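Ochratoxinase (Aspergillus niger, PDB 4C65) hydrolyses the mycotoxin ochratoxin A to ochratoxin alpha and L-phenylalanine, acting as a zinc-dependent carboxypeptidase of the amidohydrolase superfamily with a preference for C-terminal aromatic residues. Local coordinates at residues D3-T8 / V29-I34; V7-A12 / K47-T52; V266-E271 / Q311-S316; E272-M277 / Q322-A327; L345-A350 / K403-P408. All coordinates share one frame; numbering follows the deposited sequence.

Interaction 1 (D3-T8 / V29-I34); sequences DEAKVT and VISDKI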
# COMPACT_ATOMS: atom_id res chain seq x y z
N ASP A 3 -14.83 -46.90 28.53
CA ASP A 3 -16.20 -47.17 27.96
C ASP A 3 -17.32 -47.00 28.99
O ASP A 3 -18.45 -46.70 28.63
CB ASP A 3 -16.27 -48.58 27.35
CG ASP A 3 -15.47 -48.71 26.05
OD1 ASP A 3 -15.51 -47.78 25.20
OD2 ASP A 3 -14.81 -49.76 25.85
N GLU A 4 -16.99 -47.19 30.27
CA GLU A 4 -17.94 -46.99 31.36
C GLU A 4 -18.11 -45.50 31.62
O GLU A 4 -17.16 -44.76 31.59
CB GLU A 4 -17.43 -47.68 32.63
CG GLU A 4 -17.72 -49.18 32.70
CD GLU A 4 -19.18 -49.52 32.94
OE1 GLU A 4 -19.90 -48.70 33.54
OE2 GLU A 4 -19.62 -50.61 32.53
N ALA A 5 -19.34 -45.08 31.91
CA ALA A 5 -19.61 -43.69 32.29
C ALA A 5 -19.01 -43.38 33.64
O ALA A 5 -19.00 -44.23 34.53
CB ALA A 5 -21.09 -43.47 32.34
N LYS A 6 -18.48 -42.19 33.78
CA LYS A 6 -17.92 -41.74 35.03
C LYS A 6 -18.98 -41.05 35.87
O LYS A 6 -19.52 -40.02 35.50
CB LYS A 6 -16.71 -40.84 34.80
CG LYS A 6 -15.98 -40.50 36.08
CD LYS A 6 -14.63 -39.84 35.83
CE LYS A 6 -14.12 -39.16 37.13
NZ LYS A 6 -13.31 -37.92 36.94
N VAL A 7 -19.26 -41.62 37.03
CA VAL A 7 -20.36 -41.19 37.86
C VAL A 7 -19.87 -40.62 39.17
O VAL A 7 -19.05 -41.24 39.85
CB VAL A 7 -21.32 -42.38 38.09
CG1 VAL A 7 -22.42 -42.02 39.09
CG2 VAL A 7 -21.91 -42.82 36.77
N THR A 8 -20.39 -39.45 39.55
CA THR A 8 -20.07 -38.80 40.82
C THR A 8 -21.36 -38.44 41.56
O THR A 8 -22.27 -37.86 40.97
CB THR A 8 -19.27 -37.51 40.60
OG1 THR A 8 -18.14 -37.78 39.78
CG2 THR A 8 -18.81 -36.92 41.92
N VAL A 29 -26.26 -36.16 40.91
CA VAL A 29 -25.41 -37.13 40.27
C VAL A 29 -24.86 -36.56 38.96
O VAL A 29 -25.61 -36.02 38.15
CB VAL A 29 -26.16 -38.43 39.96
CG1 VAL A 29 -25.26 -39.41 39.25
CG2 VAL A 29 -26.70 -39.04 41.25
N ILE A 30 -23.55 -36.69 38.78
CA ILE A 30 -22.91 -36.34 37.52
C ILE A 30 -22.56 -37.63 36.79
O ILE A 30 -21.92 -38.51 37.35
CB ILE A 30 -21.59 -35.55 37.73
CG1 ILE A 30 -21.88 -34.24 38.49
CG2 ILE A 30 -20.94 -35.25 36.39
CD1 ILE A 30 -20.63 -33.42 38.82
N SER A 31 -23.01 -37.73 35.54
CA SER A 31 -22.56 -38.80 34.66
C SER A 31 -21.83 -38.16 33.50
O SER A 31 -22.45 -37.49 32.69
CB SER A 31 -23.75 -39.63 34.15
OG SER A 31 -23.30 -40.64 33.28
N ASP A 32 -20.51 -38.36 33.45
CA ASP A 32 -19.65 -37.75 32.45
C ASP A 32 -19.80 -36.24 32.46
O ASP A 32 -19.45 -35.62 33.44
CB ASP A 32 -19.90 -38.37 31.07
CG ASP A 32 -19.43 -39.81 31.01
OD1 ASP A 32 -18.43 -40.12 31.68
OD2 ASP A 32 -20.06 -40.63 30.32
N LYS A 33 -20.33 -35.64 31.40
CA LYS A 33 -20.39 -34.17 31.29
C LYS A 33 -21.68 -33.57 31.76
O LYS A 33 -21.78 -32.36 31.89
CB LYS A 33 -20.16 -33.76 29.84
CG LYS A 33 -18.78 -34.15 29.35
CD LYS A 33 -18.63 -34.03 27.84
CE LYS A 33 -17.30 -34.57 27.36
NZ LYS A 33 -16.57 -33.61 26.48
N ILE A 34 -22.67 -34.42 32.04
CA ILE A 34 -24.04 -33.99 32.28
C ILE A 34 -24.58 -34.35 33.65
O ILE A 34 -24.03 -35.18 34.33
CB ILE A 34 -24.84 -34.59 31.11
CG1 ILE A 34 -24.58 -33.61 29.96
CG2 ILE A 34 -26.33 -34.79 31.37
CD1 ILE A 34 -23.82 -34.21 28.81
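Lys-6 and Asp-32 meet through two nearly straight hydrogen bonds, one of them made by a side chain. The amide of Lys-6 gives its proton to Asp-32 OD1, N to OD1 2.9 Å, reaching the oxygen from above the carboxylate plane, 45° out of it. In return, Asp-32 N donates to Lys-6 O at 2.8 Å. CG of Asp-32 lies anti to its own carbonyl carbon (chi1 -68°), and from there the carboxylate reaches back to the backbone of Lys-6. Its other oxygen, OD2, rests 3.6 Å from Ala-5 CB, and Ser-31 OG touches the same methyl.

Further along, the main chains take over. Thr-8 and Ile-30 form an antiparallel hydrogen-bonded pair, bound in both directions, with Thr-8 N to Ile-30 O and Ile-30 N to Thr-8 O each 2.8 Å. Between this pair and the aspartate, Val-7 faces Ser-31 as a non-hydrogen-bonded pair, where Val-7 CA-H points at Ile-30 O, CA to O 3.1 Å. On the face that carries Val-7 and Ser-31, Val-7 CG1 touches Val-29 CG1 at 3.9 Å, and Tyr-48 of helix 46-51 packs against both valines.

A type II' turn from Ser-31 to Ile-34 sends the chain back into strand 34-38, and Asp-32 is its second residue. The whole is an antiparallel strand pair, probably of the small beta-sandwich domain, extended by one aspartate beyond its last bridge.

Interaction 2 (V7-A12 / K47-T52); sequences VTIIYA and KYLRST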
# COMPACT_ATOMS: atom_id res chain seq x y z
N VAL A 7 -19.26 -41.62 37.03
CA VAL A 7 -20.36 -41.19 37.86
C VAL A 7 -19.87 -40.62 39.17
O VAL A 7 -19.05 -41.24 39.85
CB VAL A 7 -21.32 -42.38 38.09
CG1 VAL A 7 -22.42 -42.02 39.09
CG2 VAL A 7 -21.91 -42.82 36.77
N THR A 8 -20.39 -39.45 39.55
CA THR A 8 -20.07 -38.80 40.82
C THR A 8 -21.36 -38.44 41.56
O THR A 8 -22.27 -37.86 40.97
CB THR A 8 -19.27 -37.51 40.60
OG1 THR A 8 -18.14 -37.78 39.78
CG2 THR A 8 -18.81 -36.92 41.92
N ILE A 9 -21.44 -38.80 42.83
CA ILE A 9 -22.57 -38.42 43.67
C ILE A 9 -22.12 -37.34 44.62
O ILE A 9 -21.11 -37.48 45.30
CB ILE A 9 -23.15 -39.59 44.48
CG1 ILE A 9 -23.49 -40.75 43.53
CG2 ILE A 9 -24.40 -39.15 45.22
CD1 ILE A 9 -24.10 -41.95 44.19
N ILE A 10 -22.88 -36.24 44.64
CA ILE A 10 -22.62 -35.15 45.56
C ILE A 10 -23.83 -34.95 46.46
O ILE A 10 -24.93 -34.70 45.97
CB ILE A 10 -22.38 -33.83 44.80
CG1 ILE A 10 -21.26 -33.99 43.78
CG2 ILE A 10 -22.06 -32.71 45.79
CD1 ILE A 10 -21.31 -32.96 42.67
N TYR A 11 -23.63 -35.12 47.76
CA TYR A 11 -24.68 -34.89 48.74
C TYR A 11 -24.57 -33.49 49.26
O TYR A 11 -23.48 -33.04 49.60
CB TYR A 11 -24.53 -35.86 49.90
CG TYR A 11 -24.73 -37.31 49.53
CD1 TYR A 11 -25.98 -37.89 49.57
CD2 TYR A 11 -23.67 -38.08 49.11
CE1 TYR A 11 -26.17 -39.22 49.23
CE2 TYR A 11 -23.85 -39.43 48.76
CZ TYR A 11 -25.10 -39.99 48.84
OH TYR A 11 -25.29 -41.30 48.52
N ALA A 12 -25.70 -32.80 49.32
CA ALA A 12 -25.69 -31.39 49.71
C ALA A 12 -26.66 -31.09 50.84
O ALA A 12 -27.84 -31.39 50.72
CB ALA A 12 -26.00 -30.51 48.50
N LYS A 47 -29.00 -47.33 40.59
CA LYS A 47 -27.95 -47.64 39.61
C LYS A 47 -26.73 -46.75 39.78
O LYS A 47 -25.61 -47.21 39.59
CB LYS A 47 -28.47 -47.58 38.18
CG LYS A 47 -29.03 -46.24 37.74
CD LYS A 47 -29.40 -46.27 36.26
CE LYS A 47 -30.26 -45.06 35.90
NZ LYS A 47 -30.26 -44.71 34.46
N TYR A 48 -26.95 -45.51 40.20
CA TYR A 48 -25.85 -44.58 40.47
C TYR A 48 -25.14 -44.87 41.80
O TYR A 48 -23.92 -44.73 41.89
CB TYR A 48 -26.32 -43.12 40.45
CG TYR A 48 -26.96 -42.70 39.15
CD1 TYR A 48 -26.29 -42.88 37.93
CD2 TYR A 48 -28.22 -42.15 39.14
CE1 TYR A 48 -26.88 -42.51 36.74
CE2 TYR A 48 -28.81 -41.76 37.94
CZ TYR A 48 -28.14 -41.95 36.75
OH TYR A 48 -28.73 -41.57 35.57
N LEU A 49 -25.90 -45.32 42.81
CA LEU A 49 -25.32 -45.76 44.08
C LEU A 49 -24.34 -46.92 43.86
O LEU A 49 -23.31 -47.01 44.56
CB LEU A 49 -26.41 -46.17 45.06
CG LEU A 49 -27.32 -45.07 45.61
CD1 LEU A 49 -28.48 -45.65 46.40
CD2 LEU A 49 -26.54 -44.09 46.47
N ARG A 50 -24.65 -47.79 42.90
CA ARG A 50 -23.80 -48.93 42.50
C ARG A 50 -22.57 -48.51 41.70
O ARG A 50 -21.46 -48.99 41.96
CB ARG A 50 -24.61 -49.88 41.61
CG ARG A 50 -25.33 -50.93 42.40
CD ARG A 50 -26.43 -51.42 41.50
NE ARG A 50 -27.65 -51.70 42.24
CZ ARG A 50 -28.89 -51.47 41.79
NH1 ARG A 50 -29.13 -50.93 40.60
NH2 ARG A 50 -29.92 -51.80 42.56
N SER A 51 -22.77 -47.62 40.73
CA SER A 51 -21.75 -47.34 39.73
C SER A 51 -20.82 -46.17 40.08
O SER A 51 -19.85 -45.93 39.37
CB SER A 51 -22.41 -47.10 38.38
OG SER A 51 -23.15 -45.88 38.37
N THR A 52 -21.09 -45.44 41.16
CA THR A 52 -20.32 -44.22 41.46
C THR A 52 -18.82 -44.46 41.73
O THR A 52 -18.43 -45.29 42.53
CB THR A 52 -20.97 -43.38 42.60
OG1 THR A 52 -20.27 -42.14 42.74
CG2 THR A 52 -20.97 -44.12 43.94
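A short helix packed over one face of a beta-sheet is the element at work here: Val-7 and Ile-9 of strand 7-15, both directed toward helix 46-51, meet its last turn and the residue after it. The strand and helix segments run 110° apart in direction, with axes 8.2 Å apart at their closest.

Val-7 sends CG2 to Ser-51 OG, 3.7 Å away, and CG1 to the ring of Tyr-48 at CD1. That serine hydroxyl is turned back into the helix, where it donates to Lys-47 O at 3.1 Å.

Ile-9 meets Thr-52 at about a right angle, its CG1 3.8 Å from Thr-52 CB, while Thr-52 OG1 lies 3.3 Å from Val-7 O. With CG1 anti to the carbonyl carbon (chi1 -54°) and the chain extended beyond it, Ile-9 CD1 arrives 3.6 Å from Tyr-48 O and also touches Leu-49 CD2. The leucine methyl lies 3.7 Å from Tyr-11 OH, at the far end of the contact.

The helix thus covers one face of a mixed sheet, in the connection that leads into strand 54-58, parallel beside strand 7-15; this is consistent with the small beta-sandwich domain of the enzyme.

Interaction 3 (V266-E271 / Q311-S316); sequences VSYADE and QALADS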
# COMPACT_ATOMS: atom_id res chain seq x y z
N VAL A 266 -27.68 0.06 30.27
CA VAL A 266 -29.07 0.43 30.13
C VAL A 266 -29.46 1.54 31.08
O VAL A 266 -30.58 1.59 31.58
CB VAL A 266 -30.02 -0.77 30.31
CG1 VAL A 266 -31.13 -0.69 29.28
CG2 VAL A 266 -29.30 -2.10 30.13
N SER A 267 -28.55 2.50 31.25
CA SER A 267 -28.66 3.52 32.29
C SER A 267 -29.92 4.39 32.28
O SER A 267 -30.30 4.91 33.33
CB SER A 267 -27.42 4.43 32.24
OG SER A 267 -26.25 3.65 32.34
N TYR A 268 -30.55 4.58 31.13
CA TYR A 268 -31.75 5.44 31.06
C TYR A 268 -33.00 4.64 30.69
O TYR A 268 -33.93 5.17 30.09
CB TYR A 268 -31.51 6.64 30.11
CG TYR A 268 -30.57 7.65 30.70
CD1 TYR A 268 -31.05 8.69 31.51
CD2 TYR A 268 -29.22 7.54 30.50
CE1 TYR A 268 -30.18 9.60 32.08
CE2 TYR A 268 -28.34 8.44 31.08
CZ TYR A 268 -28.83 9.46 31.87
OH TYR A 268 -27.94 10.34 32.42
N ALA A 269 -33.00 3.36 31.04
CA ALA A 269 -34.19 2.54 30.89
C ALA A 269 -35.28 3.09 31.78
O ALA A 269 -35.06 3.36 32.95
CB ALA A 269 -33.90 1.11 31.26
N ASP A 270 -36.46 3.28 31.21
CA ASP A 270 -37.61 3.76 31.95
C ASP A 270 -38.74 2.78 31.71
O ASP A 270 -38.50 1.71 31.15
CB ASP A 270 -38.01 5.16 31.48
CG ASP A 270 -38.28 5.22 30.00
OD1 ASP A 270 -38.29 4.18 29.31
OD2 ASP A 270 -38.50 6.36 29.50
N GLU A 271 -39.96 3.13 32.13
CA GLU A 271 -41.09 2.22 32.01
C GLU A 271 -41.26 1.69 30.59
O GLU A 271 -41.46 0.49 30.41
CB GLU A 271 -42.37 2.85 32.52
CG GLU A 271 -43.47 1.81 32.60
CD GLU A 271 -44.83 2.30 33.08
OE1 GLU A 271 -44.99 3.39 33.69
OE2 GLU A 271 -45.82 1.56 32.82
N GLN A 311 -22.63 11.49 38.49
CA GLN A 311 -23.56 11.16 39.57
C GLN A 311 -25.00 11.08 39.10
O GLN A 311 -25.74 10.22 39.55
CB GLN A 311 -23.48 12.17 40.69
CG GLN A 311 -22.35 11.90 41.64
CD GLN A 311 -22.27 12.94 42.74
OE1 GLN A 311 -22.21 14.15 42.48
NE2 GLN A 311 -22.26 12.48 43.99
N ALA A 312 -25.38 12.01 38.22
CA ALA A 312 -26.70 12.03 37.62
C ALA A 312 -26.93 10.73 36.88
O ALA A 312 -28.01 10.13 36.98
CB ALA A 312 -26.83 13.21 36.67
N LEU A 313 -25.93 10.30 36.11
CA LEU A 313 -26.01 9.05 35.36
C LEU A 313 -26.06 7.84 36.30
O LEU A 313 -26.83 6.93 36.08
CB LEU A 313 -24.83 8.92 34.39
CG LEU A 313 -24.86 7.71 33.43
CD1 LEU A 313 -24.09 8.05 32.16
CD2 LEU A 313 -24.29 6.44 34.07
N ALA A 314 -25.24 7.84 37.35
CA ALA A 314 -25.28 6.81 38.38
C ALA A 314 -26.67 6.68 39.02
O ALA A 314 -27.16 5.58 39.16
CB ALA A 314 -24.24 7.09 39.46
N ASP A 315 -27.32 7.80 39.31
CA ASP A 315 -28.69 7.80 39.84
C ASP A 315 -29.70 7.25 38.86
O ASP A 315 -30.50 6.40 39.24
CB ASP A 315 -29.13 9.21 40.25
CG ASP A 315 -28.31 9.75 41.38
OD1 ASP A 315 -27.52 8.98 41.91
OD2 ASP A 315 -28.36 10.94 41.69
N SER A 316 -29.68 7.73 37.62
CA SER A 316 -30.54 7.18 36.57
C SER A 316 -30.33 5.69 36.42
O SER A 316 -31.29 4.93 36.34
CB SER A 316 -30.28 7.83 35.23
OG SER A 316 -30.32 9.23 35.37
O HOH W 1 -33.77 5.61 34.88
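Tyr-268 lays one face of its ring over the side chain of Ser-316, whose CB stands 4.1 Å from the ring centroid and 28° off the normal, a CH-pi contact. Ser-316 OG comes still nearer to the rim, 3.3 Å from Tyr-268 CE1. This hydroxyl donates to Ala-312 O at 3.0 Å, and that oxygen thus takes two donors, N and OG of Ser-316, one on each side of its plane.

The phenol end of Tyr-268 extends past Ser-316 to the preceding turn of the helix. There it crosses Leu-313 at about a right angle, with Tyr-268 OH 3.7 Å from Leu-313 CA. One branch of the leucine, CD2, touches Ser-267 OG at 3.8 Å, although the polar partner of that hydroxyl is His-247.

A type I turn from Val-266 to Ala-269 follows the zinc ligand His-265, whose side chain is about 4 Å from that of Ser-267. No direct hydrogen bond joins the segments; one water donates to both Ala-269 O and Ser-316 O, the latter 3.0 Å from it. With its proton spent on Ala-312 O, the hydroxyl of Ser-316 meets Tyr-268 by packing and not as a donor to the ring, and the polar link between this loop and helix 304-327 runs through the water.

Interaction 4 (E272-M277 / Q322-A327); sequences EVWELM and QGAIKA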
# COMPACT_ATOMS: atom_id res chain seq x y z
N GLU A 272 -41.19 2.56 29.59
CA GLU A 272 -41.34 2.15 28.21
C GLU A 272 -40.32 1.08 27.80
O GLU A 272 -40.68 0.09 27.16
CB GLU A 272 -41.22 3.37 27.28
CG GLU A 272 -41.15 3.01 25.80
CD GLU A 272 -41.23 4.22 24.88
OE1 GLU A 272 -41.06 5.37 25.35
OE2 GLU A 272 -41.45 4.00 23.68
N VAL A 273 -39.05 1.27 28.19
CA VAL A 273 -37.97 0.30 27.93
C VAL A 273 -38.21 -1.06 28.61
O VAL A 273 -38.06 -2.10 27.99
CB VAL A 273 -36.62 0.85 28.42
CG1 VAL A 273 -35.53 -0.19 28.26
CG2 VAL A 273 -36.25 2.11 27.66
N TRP A 274 -38.59 -1.03 29.89
CA TRP A 274 -38.82 -2.28 30.63
C TRP A 274 -39.89 -3.12 29.94
O TRP A 274 -39.69 -4.32 29.71
CB TRP A 274 -39.21 -2.01 32.08
CG TRP A 274 -38.28 -1.08 32.82
CD1 TRP A 274 -36.93 -1.00 32.68
CD2 TRP A 274 -38.63 -0.11 33.83
NE1 TRP A 274 -36.42 -0.04 33.53
CE2 TRP A 274 -37.45 0.52 34.24
CE3 TRP A 274 -39.85 0.29 34.40
CZ2 TRP A 274 -37.44 1.54 35.18
CZ3 TRP A 274 -39.83 1.29 35.37
CH2 TRP A 274 -38.64 1.91 35.75
N GLU A 275 -41.01 -2.50 29.59
CA GLU A 275 -42.09 -3.20 28.91
C GLU A 275 -41.65 -3.77 27.57
O GLU A 275 -41.96 -4.92 27.26
CB GLU A 275 -43.29 -2.26 28.69
CG GLU A 275 -44.03 -1.94 29.99
CD GLU A 275 -44.26 -3.19 30.82
OE1 GLU A 275 -44.84 -4.16 30.27
OE2 GLU A 275 -43.83 -3.23 32.01
N LEU A 276 -40.93 -2.97 26.78
CA LEU A 276 -40.41 -3.44 25.51
C LEU A 276 -39.49 -4.64 25.69
O LEU A 276 -39.53 -5.59 24.90
CB LEU A 276 -39.65 -2.34 24.75
CG LEU A 276 -40.50 -1.40 23.90
CD1 LEU A 276 -39.65 -0.24 23.37
CD2 LEU A 276 -41.15 -2.13 22.73
N MET A 277 -38.64 -4.58 26.71
CA MET A 277 -37.67 -5.65 26.92
C MET A 277 -38.35 -6.95 27.35
O MET A 277 -37.91 -8.04 26.97
CB MET A 277 -36.63 -5.22 27.95
CG MET A 277 -35.65 -4.16 27.43
SD MET A 277 -34.49 -3.64 28.70
CE MET A 277 -33.33 -5.00 28.65
N GLN A 322 -33.36 -0.82 39.31
CA GLN A 322 -34.39 -1.14 40.29
C GLN A 322 -35.73 -1.30 39.59
O GLN A 322 -36.49 -2.21 39.91
CB GLN A 322 -34.48 -0.04 41.35
CG GLN A 322 -33.29 -0.01 42.30
CD GLN A 322 -33.26 1.21 43.18
OE1 GLN A 322 -34.02 2.16 42.99
NE2 GLN A 322 -32.37 1.20 44.14
N GLY A 323 -36.01 -0.39 38.66
CA GLY A 323 -37.28 -0.41 37.95
C GLY A 323 -37.44 -1.67 37.12
O GLY A 323 -38.53 -2.25 37.07
N ALA A 324 -36.36 -2.10 36.49
CA ALA A 324 -36.39 -3.28 35.65
C ALA A 324 -36.59 -4.53 36.48
O ALA A 324 -37.25 -5.47 36.05
CB ALA A 324 -35.12 -3.38 34.83
N ILE A 325 -36.00 -4.55 37.67
CA ILE A 325 -36.18 -5.68 38.58
C ILE A 325 -37.64 -5.73 39.02
O ILE A 325 -38.26 -6.78 38.95
CB ILE A 325 -35.24 -5.57 39.80
CG1 ILE A 325 -33.80 -5.84 39.36
CG2 ILE A 325 -35.64 -6.55 40.91
CD1 ILE A 325 -32.75 -5.31 40.31
N LYS A 326 -38.16 -4.57 39.44
CA LYS A 326 -39.52 -4.42 39.92
C LYS A 326 -40.52 -4.78 38.81
O LYS A 326 -41.53 -5.43 39.06
CB LYS A 326 -39.73 -2.98 40.51
CG LYS A 326 -39.64 -2.93 42.01
CD LYS A 326 -40.35 -1.68 42.53
CE LYS A 326 -39.99 -1.28 44.01
NZ LYS A 326 -38.62 -0.69 44.11
N ALA A 327 -40.21 -4.42 37.57
CA ALA A 327 -41.13 -4.67 36.45
C ALA A 327 -41.05 -6.10 35.92
O ALA A 327 -41.85 -6.48 35.08
CB ALA A 327 -40.86 -3.69 35.33
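Trp-274 carries nearly all of this contact, lying with one face of its indole against the backbone of Gly-323 and Ala-324. The glycine main chain itself lies on the indole, Gly-323 C standing over the ring 3.6 Å above its plane. Gly-323 CA sits over the six-membered ring, 3.7 Å from its centroid and 25° off the normal, a CH-pi contact. The five-membered ring reaches the next residue, with Trp-274 CD1 3.7 Å from Ala-324 CB, and at the root of the side chain Trp-274 CB meets Ala-327 CB at 4.0 Å. One position later, Glu-275 only grazes Ala-327 CB with OE2, an oxygen that also forms a salt bridge with Lys-278.

The two helical segments cross at -45° with axes 9.7 Å apart. Behind them, Met-277 and Ala-324 both touch Tyr-284 of strand 283-285, while Val-273 and Met-277 pack on helix 249-258, so helix 271-280 is wedged between that helix and the C-terminal end of helix 304-327.

Interaction 5 (L345-A350 / K403-P408); sequences LELQFA and KVFQEP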
# COMPACT_ATOMS: atom_id res chain seq x y z
N LEU A 345 -18.79 -9.12 43.52
CA LEU A 345 -19.40 -7.85 43.91
C LEU A 345 -20.72 -7.57 43.20
O LEU A 345 -21.59 -6.87 43.75
CB LEU A 345 -18.46 -6.69 43.60
CG LEU A 345 -17.36 -6.27 44.57
CD1 LEU A 345 -16.79 -4.92 44.16
CD2 LEU A 345 -17.89 -6.16 45.99
N GLU A 346 -20.85 -8.03 41.97
CA GLU A 346 -22.04 -7.74 41.20
C GLU A 346 -23.26 -8.40 41.84
O GLU A 346 -24.39 -7.86 41.74
CB GLU A 346 -21.87 -8.20 39.75
CG GLU A 346 -22.92 -7.66 38.80
CD GLU A 346 -22.88 -6.14 38.66
OE1 GLU A 346 -21.85 -5.52 38.96
OE2 GLU A 346 -23.91 -5.59 38.22
N LEU A 347 -23.05 -9.55 42.48
CA LEU A 347 -24.14 -10.21 43.20
C LEU A 347 -24.57 -9.36 44.39
O LEU A 347 -25.76 -9.19 44.64
CB LEU A 347 -23.74 -11.62 43.66
CG LEU A 347 -23.69 -12.67 42.55
CD1 LEU A 347 -22.58 -13.66 42.82
CD2 LEU A 347 -25.00 -13.40 42.39
N GLN A 348 -23.59 -8.84 45.11
CA GLN A 348 -23.84 -7.93 46.21
C GLN A 348 -24.68 -6.73 45.76
O GLN A 348 -25.66 -6.38 46.39
CB GLN A 348 -22.53 -7.44 46.79
CG GLN A 348 -22.71 -6.38 47.84
CD GLN A 348 -21.41 -6.00 48.53
OE1 GLN A 348 -20.49 -6.80 48.69
NE2 GLN A 348 -21.38 -4.79 49.05
N PHE A 349 -24.32 -6.15 44.61
CA PHE A 349 -25.04 -4.99 44.13
C PHE A 349 -26.41 -5.34 43.62
O PHE A 349 -27.32 -4.53 43.76
CB PHE A 349 -24.23 -4.25 43.05
CG PHE A 349 -22.89 -3.73 43.53
CD1 PHE A 349 -22.78 -3.09 44.75
CD2 PHE A 349 -21.76 -3.87 42.74
CE1 PHE A 349 -21.56 -2.61 45.18
CE2 PHE A 349 -20.53 -3.40 43.17
CZ PHE A 349 -20.44 -2.77 44.39
N ALA A 350 -26.59 -6.53 43.06
CA ALA A 350 -27.91 -6.99 42.67
C ALA A 350 -28.88 -6.97 43.86
O ALA A 350 -30.05 -6.57 43.73
CB ALA A 350 -27.83 -8.37 42.08
N LYS A 403 -22.45 -11.86 50.21
CA LYS A 403 -21.03 -11.56 50.18
C LYS A 403 -20.13 -12.80 50.34
O LYS A 403 -18.91 -12.70 50.26
CB LYS A 403 -20.67 -10.57 51.28
CG LYS A 403 -21.34 -9.23 51.15
CD LYS A 403 -20.83 -8.28 52.23
CE LYS A 403 -21.70 -7.05 52.27
NZ LYS A 403 -21.38 -6.24 53.46
N VAL A 404 -20.73 -13.94 50.64
CA VAL A 404 -19.97 -15.18 50.80
C VAL A 404 -19.12 -15.47 49.55
O VAL A 404 -17.97 -15.90 49.66
CB VAL A 404 -20.90 -16.36 51.14
CG1 VAL A 404 -20.19 -17.68 50.95
CG2 VAL A 404 -21.37 -16.24 52.60
N PHE A 405 -19.69 -15.17 48.38
CA PHE A 405 -18.99 -15.37 47.11
C PHE A 405 -17.69 -14.56 46.98
O PHE A 405 -16.86 -14.85 46.14
CB PHE A 405 -19.91 -15.00 45.96
CG PHE A 405 -21.09 -15.90 45.82
CD1 PHE A 405 -20.94 -17.20 45.40
CD2 PHE A 405 -22.36 -15.42 46.08
CE1 PHE A 405 -22.04 -18.03 45.25
CE2 PHE A 405 -23.47 -16.24 45.94
CZ PHE A 405 -23.31 -17.55 45.53
N GLN A 406 -17.52 -13.54 47.80
CA GLN A 406 -16.30 -12.73 47.75
C GLN A 406 -15.11 -13.35 48.47
O GLN A 406 -14.02 -12.79 48.42
CB GLN A 406 -16.58 -11.32 48.29
CG GLN A 406 -17.46 -10.51 47.35
CD GLN A 406 -17.99 -9.26 47.99
OE1 GLN A 406 -17.24 -8.53 48.64
NE2 GLN A 406 -19.28 -9.02 47.86
N GLU A 407 -15.30 -14.48 49.14
CA GLU A 407 -14.18 -15.23 49.67
C GLU A 407 -14.00 -16.50 48.81
O GLU A 407 -14.80 -17.44 48.94
CB GLU A 407 -14.39 -15.55 51.14
CG GLU A 407 -13.30 -16.43 51.75
CD GLU A 407 -11.87 -15.95 51.46
OE1 GLU A 407 -11.38 -15.08 52.20
OE2 GLU A 407 -11.23 -16.47 50.50
N PRO A 408 -12.96 -16.55 47.93
CA PRO A 408 -12.74 -17.75 47.08
C PRO A 408 -12.55 -19.07 47.85
O PRO A 408 -12.92 -20.12 47.32
CB PRO A 408 -11.45 -17.43 46.30
CG PRO A 408 -11.18 -15.97 46.47
CD PRO A 408 -11.96 -15.49 47.67
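Gln-348 OE1 accepts a short hydrogen bond from Gln-406 NE2, 2.7 Å long and close to straight at 168°. The donor lies in the carbonyl plane of Gln-348, and the acceptor is likewise almost within the amide plane of Gln-406. The two amide planes are also nearly coplanar, 16° apart, although the side chains as wholes cross at about a right angle. CG of Gln-348 is anti to the backbone N (chi1 174°) and the chain beyond it is extended, carrying the amide out from the helix to its partner.

Carbon surfaces border this bond. Lys-403 passes its aliphatic chain beside the acceptor, with CG 3.6 Å from Gln-348 OE1, and Leu-345 crosses the amide of Gln-406, its CD2 lying 3.6 Å from Gln-406 OE1. The other end of the Gln-348 amide, NE2, makes a weak hydrogen bond to Glu-352 one turn on.

On the buried side the contact is apolar. Leu-347 CD1 rests 3.7 Å from Phe-405 CD2 and 4.2 Å from the ring centroid, an off-centre CH-pi approach.

The segment 403-408 belongs to the connection from strand 391-394 to strand 411-416, with a short 3-10 turn at 404-406 applied to helix 344-354. Helix 358-365 completes the apolar side, where Ala-361 and Ala-365 meet Leu-347 and Ile-362 meets Phe-405; helix 288-297 packs against Leu-345 and Phe-349.

How the interactions relate
From the N terminus, interaction 1 closes the first hairpin, joining strands 7-15 and 26-31. Interaction 2 starts from the same strand, shares Val-7 and Thr-8, and closes a wider loop onto helix 46-51; the two also touch where Ile-30 CD1 meets Ile-10 CD1 at 3.9 Å. Both lie in what is probably the beta-sandwich part. Far from them, interactions 3 and 4 cross along the chain, each linking the 266-277 region to a different part of helix 304-327 around the parallel strands of the barrel, and they meet through Ala-269 and Trp-274. Interaction 5 follows in series, returning the chain from 403-408 to helix 344-354; its nearest atoms are about 5 Å from interaction 4.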